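Local coordinates for protein probable glutamine synthetase (Pseudomonas aeruginosa, PDB 4HPP) that belongs to the glutamine synthetase family and holds glutamic acid and a magnesium ion in its catalytic domain, at residues 233-246 against 327-339. Residues are numbered along the deposited sequence; the frame is centred on the assembly and turned at random.
With GLU (glutamic acid), chain D.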
loop_
_atom_site.group_PDB
_atom_site.type_symbol
_atom_site.label_atom_id
_atom_site.label_comp_id
_atom_site.label_asym_id
_atom_site.label_seq_id
_atom_site.Cartn_x
_atom_site.Cartn_y
_atom_site.Cartn_z
ATOM N N ASN A 233 -17.270 24.940 23.379
ATOM C CA ASN A 233 -15.859 25.072 23.692
ATOM C C ASN A 233 -15.721 26.469 24.333
ATOM O O ASN A 233 -15.836 27.510 23.651
ATOM C CB ASN A 233 -14.937 24.956 22.441
ATOM C CG ASN A 233 -14.904 23.549 21.769
ATOM O OD1 ASN A 233 -14.697 22.508 22.429
ATOM N ND2 ASN A 233 -15.074 23.528 20.409
ATOM N N GLY A 234 -15.483 26.498 25.649
ATOM C CA GLY A 234 -15.240 27.738 26.365
ATOM C C GLY A 234 -13.758 28.087 26.427
ATOM O O GLY A 234 -12.914 27.293 26.043
ATOM N N VAL A 235 -13.476 29.311 26.860
ATOM C CA VAL A 235 -12.174 29.774 27.233
ATOM C C VAL A 235 -12.454 30.420 28.583
ATOM O O VAL A 235 -13.387 31.180 28.695
ATOM C CB VAL A 235 -11.612 30.819 26.241
ATOM C CG1 VAL A 235 -10.474 31.658 26.875
ATOM C CG2 VAL A 235 -11.090 30.162 24.967
ATOM N N HIS A 236 -11.661 30.123 29.602
ATOM C CA HIS A 236 -11.856 30.751 30.906
ATOM C C HIS A 236 -10.615 31.441 31.318
ATOM O O HIS A 236 -9.517 30.900 31.225
ATOM C CB HIS A 236 -12.233 29.754 32.001
ATOM C CG HIS A 236 -13.527 29.030 31.762
ATOM N ND1 HIS A 236 -13.774 27.813 32.292
ATOM C CD2 HIS A 236 -14.662 29.368 30.991
ATOM C CE1 HIS A 236 -15.011 27.389 31.889
ATOM N NE2 HIS A 236 -15.547 28.331 31.093
ATOM N N LEU A 237 -10.770 32.640 31.835
ATOM C CA LEU A 237 -9.613 33.434 32.134
ATOM C C LEU A 237 -9.593 33.507 33.653
ATOM O O LEU A 237 -10.568 33.969 34.214
ATOM C CB LEU A 237 -9.798 34.805 31.477
ATOM C CG LEU A 237 -8.886 35.964 31.779
ATOM C CD1 LEU A 237 -7.435 35.565 31.519
ATOM C CD2 LEU A 237 -9.295 37.126 30.900
ATOM N N HIS A 238 -8.526 32.998 34.291
ATOM C CA HIS A 238 -8.277 33.169 35.733
ATOM C C HIS A 238 -7.386 34.328 35.962
ATOM O O HIS A 238 -6.304 34.384 35.401
ATOM C CB HIS A 238 -7.578 31.950 36.302
ATOM C CG HIS A 238 -8.412 30.718 36.255
ATOM N ND1 HIS A 238 -9.270 30.383 37.259
ATOM C CD2 HIS A 238 -8.537 29.742 35.278
ATOM C CE1 HIS A 238 -9.921 29.244 36.945
ATOM N NE2 HIS A 238 -9.455 28.829 35.734
ATOM N N LEU A 239 -7.846 35.281 36.750
ATOM C CA LEU A 239 -7.061 36.488 37.067
ATOM C C LEU A 239 -6.855 36.635 38.555
ATOM O O LEU A 239 -7.795 36.471 39.341
ATOM C CB LEU A 239 -7.700 37.743 36.528
ATOM C CG LEU A 239 -7.558 37.803 35.006
ATOM C CD1 LEU A 239 -8.615 38.713 34.388
ATOM C CD2 LEU A 239 -6.161 38.267 34.656
ATOM N N SER A 240 -5.592 36.828 38.930
ATOM C CA SER A 240 -5.228 37.238 40.277
ATOM C C SER A 240 -4.498 38.570 40.114
ATOM O O SER A 240 -3.971 38.885 39.028
ATOM C CB SER A 240 -4.417 36.164 41.017
ATOM O OG SER A 240 -3.055 36.108 40.623
ATOM N N LEU A 241 -4.560 39.373 41.164
ATOM C CA LEU A 241 -3.943 40.703 41.186
ATOM C C LEU A 241 -2.954 40.746 42.343
ATOM O O LEU A 241 -3.338 40.400 43.452
ATOM C CB LEU A 241 -5.030 41.771 41.388
ATOM C CG LEU A 241 -5.787 42.284 40.165
ATOM C CD1 LEU A 241 -6.537 43.573 40.502
ATOM C CD2 LEU A 241 -4.837 42.522 39.014
ATOM N N GLN A 242 -1.707 41.146 42.107
ATOM C CA GLN A 242 -0.655 41.100 43.155
ATOM C C GLN A 242 0.113 42.398 43.324
ATOM O O GLN A 242 0.486 43.048 42.348
ATOM C CB GLN A 242 0.384 40.020 42.883
ATOM C CG GLN A 242 -0.077 38.588 43.038
ATOM C CD GLN A 242 0.899 37.624 42.385
ATOM O OE1 GLN A 242 1.986 38.026 41.937
ATOM N NE2 GLN A 242 0.532 36.344 42.340
ATOM N N HIS A 243 0.389 42.753 44.575
ATOM C CA HIS A 243 1.318 43.835 44.864
ATOM C C HIS A 243 2.609 43.536 44.134
ATOM O O HIS A 243 2.975 42.365 43.989
ATOM C CB HIS A 243 1.520 43.991 46.369
ATOM C CG HIS A 243 2.675 44.883 46.732
ATOM N ND1 HIS A 243 3.684 44.472 47.521
ATOM C CD2 HIS A 243 2.975 46.194 46.352
ATOM C CE1 HIS A 243 4.584 45.470 47.650
ATOM N NE2 HIS A 243 4.146 46.522 46.931
ATOM N N ALA A 244 3.274 44.581 43.627
ATOM C CA ALA A 244 4.536 44.449 42.870
ATOM C C ALA A 244 5.623 43.651 43.647
ATOM O O ALA A 244 6.741 44.134 43.839
ATOM C CB ALA A 244 5.040 45.836 42.437
ATOM N N ASP A 245 5.294 42.409 44.030
ATOM C CA ASP A 245 5.847 41.789 45.244
ATOM C C ASP A 245 5.483 40.304 45.425
ATOM O O ASP A 245 6.239 39.549 46.069
ATOM C CB ASP A 245 5.275 42.552 46.451
ATOM C CG ASP A 245 6.073 42.354 47.725
ATOM O OD1 ASP A 245 7.274 42.034 47.632
ATOM O OD2 ASP A 245 5.494 42.552 48.819
ATOM N N GLY A 246 4.308 39.915 44.904
ATOM C CA GLY A 246 3.757 38.548 45.040
ATOM C C GLY A 246 2.645 38.435 46.079
ATOM O O GLY A 246 1.964 37.400 46.179
ATOM N N LYS A 327 -2.128 32.729 47.167
ATOM C CA LYS A 327 -1.390 32.764 45.891
ATOM C C LYS A 327 -2.223 32.089 44.784
ATOM O O LYS A 327 -2.152 32.474 43.619
ATOM C CB LYS A 327 0.006 32.094 46.007
ATOM C CG LYS A 327 1.155 32.983 46.526
ATOM C CD LYS A 327 1.383 34.267 45.710
ATOM C CE LYS A 327 2.846 34.494 45.297
ATOM N NZ LYS A 327 3.806 34.814 46.402
ATOM N N GLN A 328 -3.027 31.097 45.165
ATOM C CA GLN A 328 -3.832 30.334 44.208
ATOM C C GLN A 328 -5.261 30.880 44.123
ATOM O O GLN A 328 -6.086 30.382 43.355
ATOM C CB GLN A 328 -3.835 28.838 44.567
ATOM C CG GLN A 328 -3.930 28.586 46.063
ATOM C CD GLN A 328 -4.634 27.298 46.436
ATOM O OE1 GLN A 328 -5.741 27.032 45.965
ATOM N NE2 GLN A 328 -4.019 26.514 47.336
ATOM N N TYR A 329 -5.546 31.909 44.917
ATOM C CA TYR A 329 -6.846 32.562 44.907
ATOM C C TYR A 329 -6.955 33.490 43.706
ATOM O O TYR A 329 -6.072 34.339 43.438
ATOM C CB TYR A 329 -7.032 33.363 46.175
ATOM C CG TYR A 329 -8.401 33.963 46.316
ATOM C CD1 TYR A 329 -9.406 33.302 47.054
ATOM C CD2 TYR A 329 -8.690 35.210 45.737
ATOM C CE1 TYR A 329 -10.665 33.870 47.208
ATOM C CE2 TYR A 329 -9.937 35.783 45.880
ATOM C CZ TYR A 329 -10.918 35.116 46.611
ATOM O OH TYR A 329 -12.135 35.722 46.718
ATOM N N ASN A 330 -8.049 33.321 42.979
ATOM C CA ASN A 330 -8.223 34.072 41.782
ATOM C C ASN A 330 -9.692 34.163 41.426
ATOM O O ASN A 330 -10.542 33.552 42.101
ATOM C CB ASN A 330 -7.364 33.479 40.634
ATOM C CG ASN A 330 -7.932 32.185 40.069
ATOM O OD1 ASN A 330 -8.966 32.178 39.362
ATOM N ND2 ASN A 330 -7.251 31.084 40.351
ATOM N N LEU A 331 -9.964 34.929 40.374
ATOM C CA LEU A 331 -11.287 35.047 39.801
ATOM C C LEU A 331 -11.317 34.666 38.318
ATOM O O LEU A 331 -10.554 35.175 37.470
ATOM C CB LEU A 331 -11.811 36.477 40.003
ATOM C CG LEU A 331 -12.141 36.896 41.454
ATOM C CD1 LEU A 331 -11.596 38.275 41.769
ATOM C CD2 LEU A 331 -13.640 36.897 41.601
ATOM N N GLU A 332 -12.262 33.810 38.020
ATOM C CA GLU A 332 -12.473 33.258 36.734
ATOM C C GLU A 332 -13.691 33.883 36.012
ATOM O O GLU A 332 -14.850 33.736 36.461
ATOM C CB GLU A 332 -12.673 31.765 36.931
ATOM C CG GLU A 332 -13.538 31.108 35.891
ATOM C CD GLU A 332 -13.291 29.622 35.798
ATOM O OE1 GLU A 332 -12.204 29.204 35.327
ATOM O OE2 GLU A 332 -14.197 28.873 36.176
ATOM N N PHE A 333 -13.391 34.573 34.894
ATOM C CA PHE A 333 -14.333 35.123 33.884
ATOM C C PHE A 333 -14.679 34.026 32.858
ATOM O O PHE A 333 -13.798 33.326 32.358
ATOM C CB PHE A 333 -13.674 36.356 33.209
ATOM C CG PHE A 333 -14.511 37.048 32.138
ATOM C CD1 PHE A 333 -14.632 36.508 30.845
ATOM C CD2 PHE A 333 -15.142 38.278 32.410
ATOM C CE1 PHE A 333 -15.392 37.144 29.860
ATOM C CE2 PHE A 333 -15.890 38.922 31.433
ATOM C CZ PHE A 333 -16.002 38.357 30.157
ATOM N N ARG A 334 -15.958 33.883 32.532
ATOM C CA ARG A 334 -16.398 32.664 31.877
ATOM C C ARG A 334 -17.024 32.884 30.518
ATOM O O ARG A 334 -16.962 31.969 29.674
ATOM C CB ARG A 334 -17.314 31.826 32.785
ATOM C CG ARG A 334 -16.668 31.501 34.108
ATOM C CD ARG A 334 -17.456 30.544 34.981
ATOM N NE ARG A 334 -17.155 29.152 34.678
ATOM C CZ ARG A 334 -18.025 28.327 34.105
ATOM N NH1 ARG A 334 -17.686 27.052 33.853
ATOM N NH2 ARG A 334 -19.246 28.794 33.799
ATOM N N PRO A 335 -17.606 34.083 30.280
ATOM C CA PRO A 335 -18.224 34.268 28.956
ATOM C C PRO A 335 -17.183 34.641 27.880
ATOM O O PRO A 335 -17.173 35.740 27.282
ATOM C CB PRO A 335 -19.319 35.319 29.206
ATOM C CG PRO A 335 -19.236 35.674 30.668
ATOM C CD PRO A 335 -17.896 35.217 31.171
ATOM N N MET A 336 -16.287 33.687 27.643
ATOM C CA MET A 336 -15.163 33.929 26.762
ATOM C C MET A 336 -14.965 32.684 25.947
ATOM O O MET A 336 -15.286 31.597 26.426
ATOM C CB MET A 336 -13.931 34.289 27.555
ATOM C CG MET A 336 -12.827 34.790 26.653
ATOM S SD MET A 336 -11.281 35.126 27.524
ATOM C CE MET A 336 -11.528 36.812 28.164
ATOM N N ASP A 337 -14.538 32.853 24.693
ATOM C CA ASP A 337 -14.337 31.735 23.777
ATOM C C ASP A 337 -13.087 31.968 22.915
ATOM O O ASP A 337 -12.416 33.037 23.048
ATOM C CB ASP A 337 -15.598 31.418 22.965
ATOM C CG ASP A 337 -16.063 32.560 22.079
ATOM O OD1 ASP A 337 -17.239 32.985 22.223
ATOM O OD2 ASP A 337 -15.302 33.012 21.201
ATOM N N ALA A 338 -12.710 30.982 22.091
ATOM C CA ALA A 338 -11.428 31.112 21.348
ATOM C C ALA A 338 -11.487 31.944 20.056
ATOM O O ALA A 338 -10.461 32.097 19.368
ATOM C CB ALA A 338 -10.843 29.759 21.077
ATOM N N THR A 339 -12.672 32.468 19.702
ATOM C CA THR A 339 -12.786 33.368 18.558
ATOM C C THR A 339 -12.261 34.748 18.948
ATOM O O THR A 339 -12.105 35.629 18.100
ATOM C CB THR A 339 -14.241 33.520 18.030
ATOM O OG1 THR A 339 -15.046 34.106 19.045
ATOM C CG2 THR A 339 -14.815 32.198 17.664
HETATM N N GLU D . -17.474 23.774 27.909
HETATM C CA GLU D . -17.909 24.840 28.900
HETATM C C GLU D . -17.889 26.296 28.381
HETATM O O GLU D . -18.319 26.589 27.272
HETATM C CB GLU D . -17.070 24.751 30.168
HETATM C CG GLU D . -17.355 23.524 30.990
HETATM C CD GLU D . -16.373 23.356 32.102
HETATM O OE1 GLU D . -16.814 23.469 33.256
HETATM O OE2 GLU D . -15.169 23.132 31.825
HETATM O OXT GLU D . -17.429 27.230 29.047
HETATM O O HOH W 1 -14.011 28.678 22.061
HETATM O O HOH W 2 -12.669 26.773 34.626
#
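His238 ND1 donates to Asn330 OD1 over 2.8 Å, with the amide oxygen at the edge of the imidazole and practically in its plane. The amide itself stands almost upright to the ring (88°). Asn330 swings CG between its backbone N and carbonyl carbon (chi1 75°), which brings OD1 up to the histidine. The backbones of strands 235-243 and 330-334 run antiparallel. Leu239 and Leu331 exchange two backbone hydrogen bonds, the one from Leu331 N to Leu239 O measuring 2.9 Å, and Leu237 and Phe333 form a second such pair; their side chains share the sheet face that leans on helix 261-281. Strand 124-137 flanks 235-243 along its other edge.

Toward the ligand, the guanidinium of Arg334 lies obliquely over one face of the His236 ring, the planes 42° apart and Arg334 NH1 3.3 Å from His236 CE1. At the edge of the same ring, His236 NE2 donates to OXT of the bound glutamic acid at 3.0 Å. Glu332 OE2 forms its salt bridge with Arg313 and a second with Arg334 NE, where the 3.3 Å hydrogen bond is weak. Beyond the corner at Pro335, Met336 packs SD 3.6 Å from Val235 CG1 and bends at its last torsion, which sets CE 3.5 Å from Leu237 CD2. Close by, a water accepts from Ala338 N and donates to Asn233 O, bridging the backbones of the two segments.

One strand pair thus presents a polar face, on which Glu332 may help to orient Arg334 beside the histidine; Arg334, with Arg290 and Arg308 of the same pocket, would probably favour the ligand's carboxylates.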